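Local coordinates for mutT/nudix family protein (PDB 3I9X) that probably acts as a hydrolase of the Nudix family, whose members typically cleave nucleoside diphosphates linked to another moiety, at residues 47-52 with 70-75; 112-117 with 157-162. All blocks are in the same frame, centred on the assembly; numbering follows the deposited sequence.

Contact 1 (47-52 with 70-75); sequences HILLIK and AVPGGF
I51 and A70 pair where strands 43-52 and 69-75 meet in the mixed sheet of the Nudix fold, just ahead of G74, the glycine that opens the Nudix sequence motif; the chain carries the Nudix domain of a longer protein. They form an antiparallel hydrogen-bonded pair. The amide I51 N gives a nearly straight bond to A70 O (2.8 Å), lying in the plane of that carbonyl. The return bond, from A70 N to I51 O (2.9 Å), is less regular, the donor standing 40° out of the carbonyl plane. Beyond this pair the chains separate. P72 has no N-H to offer, and its CD instead comes to 3.3 Å from L49 O, while the backbone of L49 bonds to L34 of strand 27-40, which thereby takes over the edge of 43-52. Apolar contacts continue beyond the pair. The tip of I51 reaches the proline ring, CD1 lying 4.1 Å from P72 CG, with L49 CD2 slightly farther from the same carbon. V71 also meets I33 of strand 27-40 and, on helix 161-177, M164 and L165; I48 shares the contact with L165. V71 holds CG1 anti to its own carbonyl carbon (chi1 -59°), and this methyl packs on two side chains of the opposing strand: I48 CD1 at 4.4 Å and, more tightly, L50 CD2 at 3.6 Å.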
ATOM      1  N   HIS A  47      12.230 -17.326 -11.647  1.00 39.41           N
ATOM      2  CA  HIS A  47      12.857 -16.276 -12.463  1.00 38.78           C
ATOM      3  C   HIS A  47      12.058 -14.982 -12.421  1.00 38.69           C
ATOM      4  O   HIS A  47      10.821 -15.009 -12.277  1.00 38.70           O
ATOM      5  CB  HIS A  47      12.940 -16.714 -13.929  1.00 39.11           C
ATOM      6  CG  HIS A  47      13.986 -17.744 -14.211  1.00 40.95           C
ATOM      7  ND1 HIS A  47      14.034 -18.958 -13.557  1.00 43.52           N
ATOM      8  CD2 HIS A  47      15.036 -17.735 -15.075  1.00 44.87           C
ATOM      9  CE1 HIS A  47      15.062 -19.655 -14.017  1.00 46.64           C
ATOM     10  NE2 HIS A  47      15.683 -18.939 -14.943  1.00 46.11           N
ATOM     11  N   ILE A  48      12.749 -13.854 -12.648  1.00 36.89           N
ATOM     12  CA  ILE A  48      12.131 -12.539 -12.699  1.00 35.79           C
ATOM     13  C   ILE A  48      12.469 -11.773 -13.985  1.00 35.95           C
ATOM     14  O   ILE A  48      13.616 -11.828 -14.465  1.00 34.40           O
ATOM     15  CB  ILE A  48      12.489 -11.736 -11.434  1.00 35.63           C
ATOM     16  CG1 ILE A  48      11.838 -10.382 -11.469  1.00 34.34           C
ATOM     17  CG2 ILE A  48      14.040 -11.593 -11.243  1.00 37.34           C
ATOM     18  CD1 ILE A  48      11.912  -9.606 -10.169  1.00 32.83           C
ATOM     19  N   LEU A  49      11.463 -11.094 -14.563  1.00 34.39           N
ATOM     20  CA  LEU A  49      11.676 -10.184 -15.683  1.00 34.98           C
ATOM     21  C   LEU A  49      12.106  -8.782 -15.223  1.00 36.13           C
ATOM     22  O   LEU A  49      11.420  -8.101 -14.448  1.00 36.43           O
ATOM     23  CB  LEU A  49      10.436 -10.023 -16.548  1.00 33.67           C
ATOM     24  CG  LEU A  49      10.720  -9.445 -17.934  1.00 36.98           C
ATOM     25  CD1 LEU A  49      11.315 -10.499 -18.902  1.00 37.96           C
ATOM     26  CD2 LEU A  49       9.444  -8.819 -18.608  1.00 39.03           C
ATOM     27  N   LEU A  50      13.220  -8.312 -15.762  1.00 36.80           N
ATOM     28  CA  LEU A  50      13.718  -6.984 -15.423  1.00 36.85           C
ATOM     29  C   LEU A  50      14.142  -6.247 -16.668  1.00 37.30           C
ATOM     30  O   LEU A  50      14.466  -6.868 -17.677  1.00 37.58           O
ATOM     31  CB  LEU A  50      14.873  -7.084 -14.469  1.00 36.20           C
ATOM     32  CG  LEU A  50      14.644  -7.701 -13.114  1.00 36.98           C
ATOM     33  CD1 LEU A  50      16.057  -7.920 -12.401  1.00 33.52           C
ATOM     34  CD2 LEU A  50      13.713  -6.863 -12.278  1.00 34.05           C
ATOM     35  N   ILE A  51      14.119  -4.917 -16.561  1.00 37.15           N
ATOM     36  CA  ILE A  51      14.313  -4.034 -17.678  1.00 37.73           C
ATOM     37  C   ILE A  51      15.443  -3.025 -17.343  1.00 38.18           C
ATOM     38  O   ILE A  51      15.394  -2.259 -16.358  1.00 36.99           O
ATOM     39  CB  ILE A  51      13.019  -3.288 -18.002  1.00 36.80           C
ATOM     40  CG1 ILE A  51      11.853  -4.286 -18.256  1.00 38.90           C
ATOM     41  CG2 ILE A  51      13.216  -2.339 -19.200  1.00 36.50           C
ATOM     42  CD1 ILE A  51      10.542  -3.598 -18.614  1.00 38.45           C
ATOM     43  N   LYS A  52      16.481  -3.024 -18.166  1.00 39.25           N
ATOM     44  CA  LYS A  52      17.634  -2.133 -17.869  1.00 39.62           C
ATOM     45  C   LYS A  52      17.255  -0.721 -18.256  1.00 38.58           C
ATOM     46  O   LYS A  52      16.773  -0.493 -19.354  1.00 38.63           O
ATOM     47  CB  LYS A  52      18.838  -2.594 -18.636  1.00 40.49           C
ATOM     48  CG  LYS A  52      20.163  -1.884 -18.336  1.00 43.34           C
ATOM     49  CD  LYS A  52      21.194  -2.349 -19.354  1.00 49.60           C
ATOM     50  CE  LYS A  52      22.417  -2.966 -18.703  1.00 55.23           C
ATOM     51  NZ  LYS A  52      23.195  -3.743 -19.711  1.00 57.26           N
ATOM     52  N   ALA A  70      15.558  -2.484 -13.508  1.00 36.77           N
ATOM     53  CA  ALA A  70      14.362  -2.111 -12.780  1.00 35.91           C
ATOM     54  C   ALA A  70      13.256  -3.124 -13.083  1.00 35.92           C
ATOM     55  O   ALA A  70      13.215  -3.681 -14.188  1.00 35.01           O
ATOM     56  CB  ALA A  70      13.875  -0.721 -13.214  1.00 35.50           C
ATOM     57  N   VAL A  71      12.341  -3.300 -12.126  1.00 34.76           N
ATOM     58  CA  VAL A  71      11.129  -4.061 -12.413  1.00 35.42           C
ATOM     59  C   VAL A  71      10.282  -3.287 -13.400  1.00 34.73           C
ATOM     60  O   VAL A  71      10.324  -2.075 -13.437  1.00 35.68           O
ATOM     61  CB  VAL A  71      10.326  -4.430 -11.139  1.00 35.30           C
ATOM     62  CG1 VAL A  71      11.219  -5.230 -10.242  1.00 33.93           C
ATOM     63  CG2 VAL A  71       9.722  -3.172 -10.422  1.00 33.05           C
ATOM     64  N   PRO A  72       9.508  -3.983 -14.202  1.00 34.41           N
ATOM     65  CA  PRO A  72       8.475  -3.275 -14.947  1.00 34.62           C
ATOM     66  C   PRO A  72       7.508  -2.490 -14.043  1.00 36.20           C
ATOM     67  O   PRO A  72       7.248  -2.887 -12.895  1.00 32.95           O
ATOM     68  CB  PRO A  72       7.711  -4.399 -15.613  1.00 35.19           C
ATOM     69  CG  PRO A  72       8.692  -5.601 -15.555  1.00 34.41           C
ATOM     70  CD  PRO A  72       9.403  -5.430 -14.331  1.00 34.57           C
ATOM     71  N   GLY A  73       7.006  -1.376 -14.580  1.00 37.38           N
ATOM     72  CA  GLY A  73       5.993  -0.574 -13.907  1.00 38.81           C
ATOM     73  C   GLY A  73       5.822   0.768 -14.572  1.00 39.88           C
ATOM     74  O   GLY A  73       6.391   1.025 -15.630  1.00 39.95           O
ATOM     75  N   GLY A  74       5.045   1.639 -13.947  1.00 42.20           N
ATOM     76  CA  GLY A  74       4.808   2.980 -14.485  1.00 42.42           C
ATOM     77  C   GLY A  74       4.056   3.841 -13.496  1.00 44.35           C
ATOM     78  O   GLY A  74       3.629   3.354 -12.417  1.00 42.52           O
ATOM     79  N   PHE A  75       3.889   5.123 -13.861  1.00 45.67           N
ATOM     80  CA  PHE A  75       3.081   6.069 -13.073  1.00 47.14           C
ATOM     81  C   PHE A  75       1.594   5.763 -13.139  1.00 47.11           C
ATOM     82  O   PHE A  75       1.115   5.369 -14.183  1.00 48.20           O
ATOM     83  CB  PHE A  75       3.404   7.508 -13.495  1.00 48.27           C
ATOM     84  CG  PHE A  75       4.780   7.920 -13.085  1.00 49.20           C
ATOM     85  CD1 PHE A  75       5.022   8.354 -11.796  1.00 50.38           C
ATOM     86  CD2 PHE A  75       5.847   7.788 -13.954  1.00 52.55           C
ATOM     87  CE1 PHE A  75       6.301   8.708 -11.383  1.00 51.50           C
ATOM     88  CE2 PHE A  75       7.136   8.131 -13.547  1.00 52.02           C
ATOM     89  CZ  PHE A  75       7.354   8.607 -12.271  1.00 52.99           C
TER

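Contact 2 (112-117 with 157-162); sequences RDPRGW and LAFDHL. With GOL (glycerol), chain B.
R112 and D160 both place CG in the crowded position between backbone N and carbonyl carbon (chi1 53° and 55°), and the arginine chain bends again at chi3, bringing the guanidinium edge onto the D160 carboxylate, the two side chains crossing at an angle. The grip is side-on. R112 NE reaches D160 OD2 (2.7 Å) from above the carboxylate plane, and R112 NH2 meets D160 OD1 (2.7 Å) on the syn side. D160 occupies the N-cap position of helix 161-177 but makes no capping bond with its side chain. R112 NH1 and the already engaged NH2 also bind a glycerol, probably from the crystallisation liquor. R112 NH1 donates to glycerol O1 (2.8 Å), and O1 donates a hydrogen bond to D113 OD2 (2.6 Å); R112 NH2 and H161 NE2 both donate to glycerol O2, the histidine bond being almost straight at 2.9 Å. D113 is itself pinned by R115, side-on through NE and NH2 at the syn lone pairs, while R115 N closes an Asx turn on D113 OD1 (2.9 Å). F159 lies between the R115 guanidinium and the H161 ring: CZ sits over one face of the former, 3.7 Å from R115 NH2, the planes 33° apart, and CD1 over one face of the latter, while glycerol C2 sits over a face of the phenyl ring, off toward its rim. The backbone at F159, second residue of the type II' turn from A158 to H161, turns the chain into the helix. The loop between strands 102-107 and 118-126 is thus clasped to the start of helix 161-177, with R112 bonded to I118 O, F107 packing against both R112 and D160, and R115 lying against F75 of strand 69-75.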
ATOM      1  N   ARG A 112      13.764   7.124  -1.660  1.00 48.45           N
ATOM      2  CA  ARG A 112      13.824   5.887  -2.445  1.00 47.34           C
ATOM      3  C   ARG A 112      14.056   6.180  -3.915  1.00 47.77           C
ATOM      4  O   ARG A 112      14.781   5.462  -4.593  1.00 46.98           O
ATOM      5  CB  ARG A 112      12.561   5.014  -2.259  1.00 46.57           C
ATOM      6  CG  ARG A 112      11.209   5.710  -2.493  1.00 43.11           C
ATOM      7  CD  ARG A 112      10.048   4.706  -2.291  1.00 43.63           C
ATOM      8  NE  ARG A 112      10.258   3.638  -3.276  1.00 38.77           N
ATOM      9  CZ  ARG A 112       9.908   3.744  -4.535  1.00 36.10           C
ATOM     10  NH1 ARG A 112       9.210   4.784  -4.945  1.00 37.31           N
ATOM     11  NH2 ARG A 112      10.236   2.790  -5.384  1.00 39.24           N
ATOM     12  N   ASP A 113      13.424   7.243  -4.382  1.00 48.57           N
ATOM     13  CA  ASP A 113      13.513   7.707  -5.734  1.00 49.76           C
ATOM     14  C   ASP A 113      14.129   9.117  -5.690  1.00 51.59           C
ATOM     15  O   ASP A 113      13.576  10.044  -5.068  1.00 51.05           O
ATOM     16  CB  ASP A 113      12.116   7.744  -6.341  1.00 49.58           C
ATOM     17  CG  ASP A 113      12.109   7.877  -7.861  1.00 50.00           C
ATOM     18  OD1 ASP A 113      12.839   8.736  -8.417  1.00 51.30           O
ATOM     19  OD2 ASP A 113      11.292   7.168  -8.517  1.00 49.28           O
ATOM     20  N   PRO A 114      15.279   9.293  -6.363  1.00 53.79           N
ATOM     21  CA  PRO A 114      15.950  10.614  -6.374  1.00 54.69           C
ATOM     22  C   PRO A 114      15.167  11.668  -7.122  1.00 55.37           C
ATOM     23  O   PRO A 114      15.362  12.837  -6.872  1.00 56.66           O
ATOM     24  CB  PRO A 114      17.278  10.324  -7.103  1.00 55.67           C
ATOM     25  CG  PRO A 114      16.977   9.068  -7.954  1.00 54.69           C
ATOM     26  CD  PRO A 114      16.083   8.259  -7.043  1.00 54.15           C
ATOM     27  N   ARG A 115      14.263  11.260  -8.009  1.00 56.02           N
ATOM     28  CA  ARG A 115      13.491  12.200  -8.793  1.00 56.68           C
ATOM     29  C   ARG A 115      12.461  13.002  -7.964  1.00 56.90           C
ATOM     30  O   ARG A 115      11.961  14.022  -8.435  1.00 58.45           O
ATOM     31  CB  ARG A 115      12.855  11.485  -9.991  1.00 57.04           C
ATOM     32  CG  ARG A 115      13.907  10.758 -10.925  1.00 59.00           C
ATOM     33  CD  ARG A 115      13.260   9.844 -12.002  1.00 60.64           C
ATOM     34  NE  ARG A 115      12.374   8.803 -11.438  1.00 62.04           N
ATOM     35  CZ  ARG A 115      11.752   7.848 -12.143  1.00 62.14           C
ATOM     36  NH1 ARG A 115      11.908   7.771 -13.464  1.00 61.78           N
ATOM     37  NH2 ARG A 115      10.969   6.955 -11.524  1.00 60.75           N
ATOM     38  N   GLY A 116      12.176  12.559  -6.731  1.00 56.18           N
ATOM     39  CA  GLY A 116      11.291  13.274  -5.787  1.00 55.07           C
ATOM     40  C   GLY A 116      10.600  12.395  -4.724  1.00 53.41           C
ATOM     41  O   GLY A 116      11.128  11.375  -4.289  1.00 53.64           O
ATOM     42  N   TRP A 117       9.423  12.819  -4.281  1.00 51.35           N
ATOM     43  CA  TRP A 117       8.644  12.062  -3.273  1.00 50.24           C
ATOM     44  C   TRP A 117       7.705  11.111  -4.040  1.00 47.41           C
ATOM     45  O   TRP A 117       6.627  11.531  -4.504  1.00 45.94           O
ATOM     46  CB  TRP A 117       7.874  13.050  -2.375  1.00 51.10           C
ATOM     47  CG  TRP A 117       7.053  12.455  -1.267  1.00 52.58           C
ATOM     48  CD1 TRP A 117       7.082  11.181  -0.815  1.00 55.51           C
ATOM     49  CD2 TRP A 117       6.125  13.162  -0.435  1.00 54.47           C
ATOM     50  NE1 TRP A 117       6.203  11.036   0.235  1.00 58.22           N
ATOM     51  CE2 TRP A 117       5.606  12.243   0.485  1.00 56.22           C
ATOM     52  CE3 TRP A 117       5.693  14.490  -0.380  1.00 56.03           C
ATOM     53  CZ2 TRP A 117       4.680  12.607   1.468  1.00 56.99           C
ATOM     54  CZ3 TRP A 117       4.754  14.857   0.587  1.00 57.03           C
ATOM     55  CH2 TRP A 117       4.259  13.921   1.495  1.00 57.11           C
ATOM     56  N   LEU A 157      20.722  -2.659  -9.408  1.00 40.56           N
ATOM     57  CA  LEU A 157      19.270  -2.447  -9.440  1.00 38.90           C
ATOM     58  C   LEU A 157      18.883  -0.990  -9.183  1.00 38.07           C
ATOM     59  O   LEU A 157      19.393  -0.367  -8.261  1.00 38.25           O
ATOM     60  CB  LEU A 157      18.595  -3.362  -8.409  1.00 38.66           C
ATOM     61  CG  LEU A 157      18.496  -4.862  -8.748  1.00 38.80           C
ATOM     62  CD1 LEU A 157      18.162  -5.676  -7.538  1.00 37.87           C
ATOM     63  CD2 LEU A 157      17.475  -5.152  -9.849  1.00 38.70           C
ATOM     64  N   ALA A 158      17.964  -0.461  -9.978  1.00 36.72           N
ATOM     65  CA  ALA A 158      17.496   0.910  -9.839  1.00 37.77           C
ATOM     66  C   ALA A 158      16.693   1.149  -8.535  1.00 39.27           C
ATOM     67  O   ALA A 158      16.011   0.240  -8.028  1.00 38.29           O
ATOM     68  CB  ALA A 158      16.650   1.303 -11.080  1.00 38.01           C
ATOM     69  N   PHE A 159      16.834   2.351  -7.970  1.00 40.23           N
ATOM     70  CA  PHE A 159      15.959   2.855  -6.886  1.00 40.54           C
ATOM     71  C   PHE A 159      16.058   1.928  -5.705  1.00 40.41           C
ATOM     72  O   PHE A 159      17.168   1.513  -5.329  1.00 41.16           O
ATOM     73  CB  PHE A 159      14.491   2.970  -7.364  1.00 41.22           C
ATOM     74  CG  PHE A 159      14.323   3.660  -8.705  1.00 42.22           C
ATOM     75  CD1 PHE A 159      13.877   2.946  -9.817  1.00 43.01           C
ATOM     76  CD2 PHE A 159      14.556   5.026  -8.843  1.00 41.72           C
ATOM     77  CE1 PHE A 159      13.706   3.565 -11.052  1.00 41.12           C
ATOM     78  CE2 PHE A 159      14.401   5.642 -10.091  1.00 43.25           C
ATOM     79  CZ  PHE A 159      13.979   4.913 -11.181  1.00 42.74           C
ATOM     80  N   ASP A 160      14.931   1.595  -5.081  1.00 39.84           N
ATOM     81  CA  ASP A 160      14.976   0.617  -3.988  1.00 39.48           C
ATOM     82  C   ASP A 160      14.607  -0.766  -4.482  1.00 38.84           C
ATOM     83  O   ASP A 160      14.148  -1.596  -3.693  1.00 40.37           O
ATOM     84  CB  ASP A 160      14.053   1.029  -2.812  1.00 39.30           C
ATOM     85  CG  ASP A 160      12.627   1.277  -3.227  1.00 38.33           C
ATOM     86  OD1 ASP A 160      12.287   1.238  -4.431  1.00 43.12           O
ATOM     87  OD2 ASP A 160      11.828   1.601  -2.340  1.00 41.51           O
ATOM     88  N   HIS A 161      14.762  -1.033  -5.772  1.00 37.76           N
ATOM     89  CA  HIS A 161      14.229  -2.273  -6.314  1.00 37.84           C
ATOM     90  C   HIS A 161      14.842  -3.552  -5.767  1.00 39.24           C
ATOM     91  O   HIS A 161      14.169  -4.607  -5.835  1.00 38.68           O
ATOM     92  CB  HIS A 161      14.174  -2.277  -7.840  1.00 36.65           C
ATOM     93  CG  HIS A 161      13.140  -1.357  -8.376  1.00 35.07           C
ATOM     94  ND1 HIS A 161      12.786  -1.301  -9.711  1.00 33.71           N
ATOM     95  CD2 HIS A 161      12.396  -0.422  -7.747  1.00 35.68           C
ATOM     96  CE1 HIS A 161      11.856  -0.377  -9.874  1.00 36.60           C
ATOM     97  NE2 HIS A 161      11.595   0.166  -8.693  1.00 35.83           N
ATOM     98  N   LEU A 162      16.056  -3.474  -5.217  1.00 39.61           N
ATOM     99  CA  LEU A 162      16.636  -4.590  -4.505  1.00 41.52           C
ATOM    100  C   LEU A 162      15.757  -4.951  -3.287  1.00 43.23           C
ATOM    101  O   LEU A 162      15.537  -6.135  -2.985  1.00 42.26           O
ATOM    102  CB  LEU A 162      18.044  -4.276  -4.000  1.00 41.08           C
ATOM    103  CG  LEU A 162      18.666  -5.458  -3.220  1.00 43.67           C
ATOM    104  CD1 LEU A 162      18.593  -6.744  -4.040  1.00 39.99           C
ATOM    105  CD2 LEU A 162      20.142  -5.200  -2.689  1.00 43.03           C
TER
HETATM  106  C1  GOL B 186       9.252   4.707  -8.797  1.00 42.27           C
HETATM  107  O1  GOL B 186       9.804   5.243  -7.604  1.00 42.60           O
HETATM  108  C2  GOL B 186      10.016   3.448  -9.228  1.00 40.99           C
HETATM  109  O2  GOL B 186       9.738   2.386  -8.349  1.00 40.23           O
HETATM  110  C3  GOL B 186       9.666   3.018 -10.639  1.00 42.23           C
HETATM  111  O3  GOL B 186       8.267   3.127 -10.917  1.00 41.62           O

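Contacts 1 and 2, their centres 13 Å apart, meet through H161. Its ND1 lies 3.2 Å from V71 N, a probable hydrogen bond, and the same ring carries the glycerol bond of contact 2; the backbone of 70-75 therefore probably helps set the rotation of a ring that lines the glycerol site. Packing reinforces the junction, with A70 CB against A158 CB and L50 CD1 against L157 CD2, each pair 4.0 Å apart. D31 adds a further hydrogen bond to the glycerol, whose nearest atom is about 6 Å from the V71 side chain. Although probably picked up from the crystallisation liquor, this molecule may mark the pocket where substrate is bound, close to G74 at the start of the Nudix motif.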